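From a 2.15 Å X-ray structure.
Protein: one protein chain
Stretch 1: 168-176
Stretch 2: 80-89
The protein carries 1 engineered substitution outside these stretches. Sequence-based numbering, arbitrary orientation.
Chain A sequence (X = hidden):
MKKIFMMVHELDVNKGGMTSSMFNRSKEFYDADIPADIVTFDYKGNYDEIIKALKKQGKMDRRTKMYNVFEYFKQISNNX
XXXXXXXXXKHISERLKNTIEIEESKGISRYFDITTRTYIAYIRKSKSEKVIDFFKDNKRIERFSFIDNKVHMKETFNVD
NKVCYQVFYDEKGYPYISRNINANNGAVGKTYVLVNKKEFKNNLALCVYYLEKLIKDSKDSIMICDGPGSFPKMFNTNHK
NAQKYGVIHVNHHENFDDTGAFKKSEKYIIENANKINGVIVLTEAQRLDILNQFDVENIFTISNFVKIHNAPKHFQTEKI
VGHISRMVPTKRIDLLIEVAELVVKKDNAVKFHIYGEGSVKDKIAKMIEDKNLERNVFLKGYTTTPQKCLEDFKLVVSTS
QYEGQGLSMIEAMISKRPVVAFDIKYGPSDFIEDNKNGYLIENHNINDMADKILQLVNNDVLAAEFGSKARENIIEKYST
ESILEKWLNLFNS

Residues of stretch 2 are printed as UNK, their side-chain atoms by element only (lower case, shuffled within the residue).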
# COMPACT_ATOMS: atom_id res chain seq x y z
N PHE A 168 -14.79 -13.15 -14.73
CA PHE A 168 -13.47 -12.73 -15.17
C PHE A 168 -13.08 -13.52 -16.40
O PHE A 168 -13.29 -14.73 -16.44
CB PHE A 168 -12.43 -12.91 -14.04
CG PHE A 168 -12.73 -12.08 -12.82
CD1 PHE A 168 -13.04 -10.73 -12.92
CD2 PHE A 168 -12.61 -12.63 -11.55
CE1 PHE A 168 -13.29 -9.96 -11.78
CE2 PHE A 168 -12.83 -11.84 -10.41
CZ PHE A 168 -13.19 -10.52 -10.54
N TYR A 169 -12.45 -12.84 -17.40
CA TYR A 169 -12.08 -13.43 -18.68
C TYR A 169 -10.58 -13.37 -18.87
O TYR A 169 -9.95 -12.36 -18.53
CB TYR A 169 -12.77 -12.70 -19.85
CG TYR A 169 -14.27 -12.76 -19.79
CD1 TYR A 169 -14.99 -11.83 -19.04
CD2 TYR A 169 -14.99 -13.71 -20.51
CE1 TYR A 169 -16.38 -11.88 -18.97
CE2 TYR A 169 -16.38 -13.76 -20.47
CZ TYR A 169 -17.07 -12.84 -19.69
OH TYR A 169 -18.44 -12.89 -19.61
N ASP A 170 -10.01 -14.48 -19.39
CA ASP A 170 -8.57 -14.62 -19.59
C ASP A 170 -8.04 -13.76 -20.78
O ASP A 170 -8.81 -12.99 -21.38
CB ASP A 170 -8.17 -16.10 -19.68
CG ASP A 170 -8.67 -16.85 -20.90
OD1 ASP A 170 -8.91 -16.20 -21.94
OD2 ASP A 170 -8.68 -18.09 -20.87
N GLU A 171 -6.75 -13.91 -21.12
CA GLU A 171 -6.10 -13.16 -22.22
C GLU A 171 -6.69 -13.44 -23.60
O GLU A 171 -6.56 -12.58 -24.49
CB GLU A 171 -4.57 -13.37 -22.23
CG GLU A 171 -3.87 -12.80 -21.01
CD GLU A 171 -3.74 -11.29 -20.87
OE1 GLU A 171 -3.94 -10.55 -21.87
OE2 GLU A 171 -3.39 -10.84 -19.76
N LYS A 172 -7.40 -14.58 -23.76
CA LYS A 172 -8.05 -14.96 -25.02
C LYS A 172 -9.57 -14.68 -25.02
O LYS A 172 -10.23 -14.94 -26.02
CB LYS A 172 -7.70 -16.40 -25.42
CG LYS A 172 -6.20 -16.59 -25.61
CD LYS A 172 -5.82 -17.92 -26.26
CE LYS A 172 -4.30 -18.06 -26.32
NZ LYS A 172 -3.72 -18.45 -25.01
N GLY A 173 -10.09 -14.14 -23.92
CA GLY A 173 -11.51 -13.79 -23.82
C GLY A 173 -12.41 -14.90 -23.31
O GLY A 173 -13.62 -14.83 -23.50
N TYR A 174 -11.83 -15.91 -22.64
CA TYR A 174 -12.62 -17.01 -22.07
C TYR A 174 -12.87 -16.80 -20.57
O TYR A 174 -11.94 -16.43 -19.85
CB TYR A 174 -11.91 -18.36 -22.30
CG TYR A 174 -11.78 -18.74 -23.76
CD1 TYR A 174 -12.80 -19.41 -24.42
CD2 TYR A 174 -10.65 -18.40 -24.49
CE1 TYR A 174 -12.69 -19.76 -25.77
CE2 TYR A 174 -10.54 -18.70 -25.84
CZ TYR A 174 -11.55 -19.41 -26.47
OH TYR A 174 -11.38 -19.73 -27.79
N PRO A 175 -14.06 -17.12 -20.05
CA PRO A 175 -14.29 -16.97 -18.59
C PRO A 175 -13.55 -18.03 -17.79
O PRO A 175 -13.52 -19.18 -18.23
CB PRO A 175 -15.81 -17.16 -18.42
CG PRO A 175 -16.23 -17.91 -19.67
CD PRO A 175 -15.28 -17.59 -20.76
N TYR A 176 -12.94 -17.65 -16.64
CA TYR A 176 -12.16 -18.57 -15.81
C TYR A 176 -12.62 -18.63 -14.37
O TYR A 176 -12.35 -19.62 -13.68
CB TYR A 176 -10.62 -18.35 -15.96
CG TYR A 176 -10.12 -17.00 -15.48
CD1 TYR A 176 -10.19 -15.88 -16.31
CD2 TYR A 176 -9.63 -16.83 -14.19
CE1 TYR A 176 -9.73 -14.64 -15.88
CE2 TYR A 176 -9.19 -15.58 -13.74
CZ TYR A 176 -9.26 -14.49 -14.58
OH TYR A 176 -8.81 -13.25 -14.18
N UNK A 80 -5.48 -23.23 -21.87
CA UNK A 80 -6.58 -24.08 -22.35
C UNK A 80 -6.95 -23.88 -23.84
O UNK A 80 -7.42 -24.81 -24.49
c UNK A 80 -10.68 -26.50 -21.27
n UNK A 80 -11.54 -25.79 -20.27
c UNK A 80 -9.10 -24.62 -21.83
c UNK A 80 -9.24 -26.02 -21.25
c UNK A 80 -7.80 -23.91 -21.42
N UNK A 81 -6.80 -22.66 -24.35
CA UNK A 81 -7.12 -22.37 -25.74
C UNK A 81 -5.94 -21.82 -26.50
O UNK A 81 -4.99 -21.32 -25.90
c UNK A 81 -9.57 -21.97 -25.30
c UNK A 81 -11.44 -23.07 -25.32
n UNK A 81 -10.44 -22.71 -26.11
c UNK A 81 -8.30 -21.39 -25.83
n UNK A 81 -11.26 -22.61 -24.07
c UNK A 81 -10.08 -21.90 -24.05
N UNK A 82 -6.01 -21.92 -27.83
CA UNK A 82 -5.03 -21.36 -28.75
C UNK A 82 -5.67 -20.15 -29.45
O UNK A 82 -5.07 -19.09 -29.57
c UNK A 82 -2.14 -20.82 -32.91
c UNK A 82 -4.64 -22.41 -29.80
c UNK A 82 -4.26 -21.70 -32.17
c UNK A 82 -3.77 -21.83 -30.88
c UNK A 82 -2.47 -21.42 -30.61
c UNK A 82 -3.43 -21.23 -33.20
c UNK A 82 -1.66 -20.91 -31.62
N UNK A 83 -6.90 -20.34 -29.89
CA UNK A 83 -7.71 -19.36 -30.58
C UNK A 83 -8.42 -18.44 -29.54
O UNK A 83 -8.80 -18.90 -28.47
c UNK A 83 -9.78 -19.28 -32.21
c UNK A 83 -10.94 -20.13 -32.79
n UNK A 83 -12.75 -19.50 -31.14
c UNK A 83 -11.98 -20.61 -31.78
c UNK A 83 -8.73 -20.12 -31.46
N UNK A 84 -8.61 -17.16 -29.89
CA UNK A 84 -9.36 -16.18 -29.09
C UNK A 84 -10.86 -16.51 -29.12
O UNK A 84 -11.35 -17.13 -30.07
c UNK A 84 -9.15 -14.78 -29.64
o UNK A 84 -7.89 -14.34 -29.17
N UNK A 85 -11.58 -16.11 -28.06
CA UNK A 85 -13.01 -16.36 -27.95
C UNK A 85 -13.81 -15.43 -28.88
O UNK A 85 -14.41 -14.44 -28.44
c UNK A 85 -14.83 -16.66 -26.18
o UNK A 85 -15.51 -17.31 -26.98
n UNK A 85 -15.26 -16.34 -24.98
c UNK A 85 -13.43 -16.21 -26.49
N UNK A 86 -13.79 -15.74 -30.19
CA UNK A 86 -14.47 -14.95 -31.23
C UNK A 86 -15.96 -14.79 -31.01
O UNK A 86 -16.50 -13.72 -31.32
c UNK A 86 -12.71 -15.69 -32.99
c UNK A 86 -10.62 -14.31 -33.10
c UNK A 86 -14.20 -15.53 -32.64
n UNK A 86 -10.13 -12.93 -33.25
c UNK A 86 -12.08 -14.39 -33.44
N UNK A 87 -16.63 -15.82 -30.47
CA UNK A 87 -18.08 -15.82 -30.23
C UNK A 87 -18.58 -14.81 -29.21
O UNK A 87 -19.70 -14.32 -29.36
c UNK A 87 -19.14 -17.80 -32.35
c UNK A 87 -19.01 -19.61 -30.61
c UNK A 87 -18.61 -17.23 -29.93
c UNK A 87 -18.46 -18.27 -31.05
N UNK A 88 -17.77 -14.50 -28.18
CA UNK A 88 -18.17 -13.51 -27.20
C UNK A 88 -18.17 -12.15 -27.89
O UNK A 88 -19.13 -11.40 -27.73
c UNK A 88 -16.38 -12.65 -23.81
c UNK A 88 -18.75 -12.42 -24.33
c UNK A 88 -17.21 -13.53 -25.98
c UNK A 88 -17.36 -12.44 -24.92
N UNK A 89 -17.14 -11.86 -28.71
CA UNK A 89 -17.03 -10.59 -29.43
C UNK A 89 -18.10 -10.44 -30.49
O UNK A 89 -18.63 -9.34 -30.66
c UNK A 89 -13.41 -8.84 -27.35
c UNK A 89 -12.83 -11.17 -27.55
c UNK A 89 -14.58 -10.24 -28.96
c UNK A 89 -15.63 -10.41 -30.02
o UNK A 89 -11.68 -9.75 -26.00
c UNK A 89 -12.63 -9.92 -26.96
c UNK A 89 -13.79 -11.31 -28.55
c UNK A 89 -14.38 -9.00 -28.34

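Position 80 carries four carbons in a row ending in a nitrogen, and nothing on it comes within contact range of stretch 1: Lys80. At position 81 one carbon leads to a five-membered ring of three carbons and two nitrogens. The ring lies flat on that of Tyr174, centroids 3.6 Å apart and planes at 4°, and it is His81. Its backbone O also takes a weak hydrogen bond from Lys172 NZ, at 3.3 Å.

Position 82 has one carbon and a six-carbon ring; its CA-to-CB bond points away from stretch 1. This is Phe82, which contributes mainly backbone: its O lies 3.5 Å from Lys172 CE. Position 83 is again a four-carbon chain ending in nitrogen. It starts out away from stretch 1, but the nitrogen returns to Tyr174 OH: Lys83, its NZ 3.6 Å from Tyr174 OH and donating to the O of position 84 at 3.0 Å. The firmer tie is backbone: Tyr174 OH donates to Lys83 O at 2.8 Å, near the plane of the tyrosine ring.

Position 84, one carbon and one oxygen, both near Lys172, is Ser84. Its CB points away overall, while its CA approaches Lys172 O at 3.4 Å in a CA-H...O contact. Position 85 has two carbons, the second bearing one oxygen and one nitrogen, the nitrogen reaching Gly173 O: Asn85. Asn85 ND2 donates to Gly173 O at 2.7 Å and its backbone N to Lys172 O at 2.7 Å, both nearly straight at 173°. Its CB sits over the Tyr174 ring, 3.6 Å from the centroid.

Position 86, four carbons and a terminal nitrogen, CA-to-CB bond away and no contact made, is Lys86, where the helix begins. Position 87, four carbons forked at the second, lies out of reach: Leu87. Position 88 has the same fork, a branch carbon meeting the Tyr169 ring; Leu88 CD2 packs 3.5 Å from Tyr169 CE2. Position 89, one carbon then a six-carbon ring bearing an oxygen, is Tyr89, its OH no nearer than 4.6 Å, to Gly173 CA.

The contact works by pairing a shaped turn with an aromatic sandwich. Asp170 OD1 accepts from Lys172 N at 2.9 Å and Tyr174 N at 3.0 Å, bracing the type I turn whose carbonyls meet Asn85. Gly173 suits its place twice over: its backbone angles would jam a CB against the preceding carbonyl, and an ideal CB would lie only 3.4 Å from Asn85 CB. Tyr174 fills the space between His81 and Asn85 on opposite faces, while its hydroxyl donates to Lys83 O at the ring's edge.

Stretch 2 (80-89) KHFKSNKLLY
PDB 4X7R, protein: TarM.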